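Local structure of putative type VI secretion protein (6SKI) at residues A305-H310 / Q472-E477. The protein is a phospholipase effector of the type VI secretion system, loaded on the VgrG spike and probably acting as a toxin that hydrolyses membrane phospholipids. Numbering follows the deposited sequence.
Sequences ALPGAH and QAFTEE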
ATOM      1  N   ALA A 305      -2.884  16.823   5.254  1.00 45.14           N
ATOM      2  CA  ALA A 305      -3.421  16.097   6.390  1.00 45.14           C
ATOM      3  C   ALA A 305      -4.937  16.181   6.342  1.00 45.14           C
ATOM      4  O   ALA A 305      -5.504  17.279   6.346  1.00 45.14           O
ATOM      5  CB  ALA A 305      -2.891  16.669   7.703  1.00 45.14           C
ATOM      6  N   LEU A 306      -5.592  15.026   6.293  1.00 44.99           N
ATOM      7  CA  LEU A 306      -7.029  14.987   6.106  1.00 44.99           C
ATOM      8  C   LEU A 306      -7.671  14.195   7.234  1.00 44.99           C
ATOM      9  O   LEU A 306      -7.136  13.163   7.654  1.00 44.99           O
ATOM     10  CB  LEU A 306      -7.380  14.353   4.754  1.00 44.99           C
ATOM     11  CG  LEU A 306      -8.431  15.054   3.897  1.00 44.99           C
ATOM     12  CD1 LEU A 306      -8.219  16.551   3.919  1.00 44.99           C
ATOM     13  CD2 LEU A 306      -8.369  14.535   2.476  1.00 44.99           C
ATOM     14  N   PRO A 307      -8.808  14.656   7.752  1.00 44.60           N
ATOM     15  CA  PRO A 307      -9.450  13.957   8.869  1.00 44.60           C
ATOM     16  C   PRO A 307      -9.835  12.537   8.490  1.00 44.60           C
ATOM     17  O   PRO A 307     -10.383  12.289   7.415  1.00 44.60           O
ATOM     18  CB  PRO A 307     -10.681  14.824   9.155  1.00 44.60           C
ATOM     19  CG  PRO A 307     -10.933  15.511   7.856  1.00 44.60           C
ATOM     20  CD  PRO A 307      -9.561  15.866   7.394  1.00 44.60           C
ATOM     21  N   GLY A 308      -9.534  11.608   9.374  1.00 45.14           N
ATOM     22  CA  GLY A 308      -9.861  10.215   9.145  1.00 45.14           C
ATOM     23  C   GLY A 308      -8.783   9.314   9.703  1.00 45.14           C
ATOM     24  O   GLY A 308      -7.733   9.757  10.157  1.00 45.14           O
ATOM     25  N   ALA A 309      -9.063   8.024   9.652  1.00 44.47           N
ATOM     26  CA  ALA A 309      -8.130   7.007  10.089  1.00 44.47           C
ATOM     27  C   ALA A 309      -7.260   6.588   8.906  1.00 44.47           C
ATOM     28  O   ALA A 309      -7.255   7.239   7.858  1.00 44.47           O
ATOM     29  CB  ALA A 309      -8.898   5.832  10.702  1.00 44.47           C
ATOM     30  N   HIS A 310      -6.514   5.501   9.071  1.00 43.66           N
ATOM     31  CA  HIS A 310      -5.591   5.050   8.036  1.00 43.66           C
ATOM     32  C   HIS A 310      -6.346   4.567   6.801  1.00 43.66           C
ATOM     33  O   HIS A 310      -6.081   5.011   5.674  1.00 43.66           O
ATOM     34  CB  HIS A 310      -4.715   3.947   8.620  1.00 43.66           C
ATOM     35  CG  HIS A 310      -3.593   3.523   7.736  1.00 43.66           C
ATOM     36  ND1 HIS A 310      -2.498   4.320   7.495  1.00 43.66           N
ATOM     37  CD2 HIS A 310      -3.374   2.368   7.068  1.00 43.66           C
ATOM     38  CE1 HIS A 310      -1.662   3.684   6.698  1.00 43.66           C
ATOM     39  NE2 HIS A 310      -2.170   2.496   6.425  1.00 43.66           N
ATOM     40  N   GLN A 472      -7.483  25.890   3.956  1.00 58.10           N
ATOM     41  CA  GLN A 472      -8.529  26.381   4.846  1.00 58.10           C
ATOM     42  C   GLN A 472      -9.085  25.184   5.600  1.00 58.10           C
ATOM     43  O   GLN A 472      -9.761  24.332   5.016  1.00 58.10           O
ATOM     44  CB  GLN A 472      -9.620  27.097   4.059  1.00 58.10           C
ATOM     45  CG  GLN A 472      -9.157  28.366   3.368  1.00 58.10           C
ATOM     46  CD  GLN A 472      -8.990  29.522   4.327  1.00 58.10           C
ATOM     47  OE1 GLN A 472      -9.844  29.764   5.178  1.00 58.10           O
ATOM     48  NE2 GLN A 472      -7.885  30.245   4.197  1.00 58.10           N
ATOM     49  N   ALA A 473      -8.802  25.116   6.895  1.00 54.59           N
ATOM     50  CA  ALA A 473      -9.114  23.924   7.662  1.00 54.59           C
ATOM     51  C   ALA A 473     -10.622  23.746   7.797  1.00 54.59           C
ATOM     52  O   ALA A 473     -11.405  24.688   7.655  1.00 54.59           O
ATOM     53  CB  ALA A 473      -8.468  23.992   9.044  1.00 54.59           C
ATOM     54  N   PHE A 474     -11.022  22.511   8.073  1.00 52.38           N
ATOM     55  CA  PHE A 474     -12.425  22.204   8.288  1.00 52.38           C
ATOM     56  C   PHE A 474     -12.871  22.758   9.633  1.00 52.38           C
ATOM     57  O   PHE A 474     -12.187  22.591  10.646  1.00 52.38           O
ATOM     58  CB  PHE A 474     -12.651  20.693   8.247  1.00 52.38           C
ATOM     59  CG  PHE A 474     -12.616  20.107   6.866  1.00 52.38           C
ATOM     60  CD1 PHE A 474     -13.568  20.449   5.927  1.00 52.38           C
ATOM     61  CD2 PHE A 474     -11.633  19.204   6.513  1.00 52.38           C
ATOM     62  CE1 PHE A 474     -13.534  19.907   4.665  1.00 52.38           C
ATOM     63  CE2 PHE A 474     -11.598  18.660   5.252  1.00 52.38           C
ATOM     64  CZ  PHE A 474     -12.548  19.013   4.328  1.00 52.38           C
ATOM     65  N   THR A 475     -14.022  23.424   9.641  1.00 56.58           N
ATOM     66  CA  THR A 475     -14.558  23.930  10.891  1.00 56.58           C
ATOM     67  C   THR A 475     -15.028  22.767  11.762  1.00 56.58           C
ATOM     68  O   THR A 475     -15.109  21.617  11.324  1.00 56.58           O
ATOM     69  CB  THR A 475     -15.701  24.910  10.632  1.00 56.58           C
ATOM     70  OG1 THR A 475     -16.696  24.284   9.817  1.00 56.58           O
ATOM     71  CG2 THR A 475     -15.185  26.145   9.922  1.00 56.58           C
ATOM     72  N   GLU A 476     -15.338  23.077  13.023  1.00 58.03           N
ATOM     73  CA  GLU A 476     -15.675  22.018  13.968  1.00 58.03           C
ATOM     74  C   GLU A 476     -17.012  21.372  13.631  1.00 58.03           C
ATOM     75  O   GLU A 476     -17.207  20.178  13.877  1.00 58.03           O
ATOM     76  CB  GLU A 476     -15.661  22.559  15.394  1.00 58.03           C
ATOM     77  CG  GLU A 476     -14.381  23.301  15.716  1.00 58.03           C
ATOM     78  CD  GLU A 476     -13.299  22.379  16.248  1.00 58.03           C
ATOM     79  OE1 GLU A 476     -12.127  22.545  15.847  1.00 58.03           O
ATOM     80  OE2 GLU A 476     -13.621  21.488  17.061  1.00 58.03           O
ATOM     81  N   GLU A 477     -17.948  22.138  13.070  1.00 57.65           N
ATOM     82  CA  GLU A 477     -19.173  21.531  12.559  1.00 57.65           C
ATOM     83  C   GLU A 477     -18.861  20.596  11.401  1.00 57.65           C
ATOM     84  O   GLU A 477     -19.373  19.467  11.331  1.00 57.65           O
ATOM     85  CB  GLU A 477     -20.154  22.613  12.109  1.00 57.65           C
ATOM     86  CG  GLU A 477     -20.378  23.741  13.105  1.00 57.65           C
ATOM     87  CD  GLU A 477     -19.285  24.796  13.060  1.00 57.65           C
ATOM     88  OE1 GLU A 477     -18.114  24.460  13.335  1.00 57.65           O
ATOM     89  OE2 GLU A 477     -19.599  25.964  12.744  1.00 57.65           O
TER
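Phe-474 reaches across to Pro-307 and Leu-306, and the contact is wholly apolar. The CD2-CE2 side of the phenyl ring meets the proline ring. CG of Pro-307 lies 4.0 Å from CD2 of Phe-474, and CD of Pro-307 is also 4.0 Å from that CD2. The proline and phenyl side chains run roughly perpendicular to each other. Leu-306 approaches differently: its CD1 meets the rim of the phenyl ring, almost level with it, 4.2 Å from CE2 of Phe-474. In Phe-474, CG stands anti to the carbonyl carbon (chi1 -75°), which carries the ring toward segment 305-310. No hydrogen bond joins the two segments.

Leu-306 ends strand 303-306, which pairs in parallel with strand 278-284 in the central sheet of an alpha/beta-hydrolase-type catalytic domain. The chain after this strand leads to His-310, whose ND1 is hydrogen-bonded to Asp-245, consistent with a Ser-His-Asp catalytic triad completed by Ser-197. The contact is set well back from this histidine: CB of His-310 lies 16.6 Å from CE2 of Phe-474.

Residues 472-475 are the end of the connection from helix 452-466 to helix 476-483, with Thr-475 as N-cap. Phe-474 also packs on Ala-458, Leu-479 and Ile-482 of these helices. Trp-416 of helix 416-431 touches both Leu-306 and Pro-307.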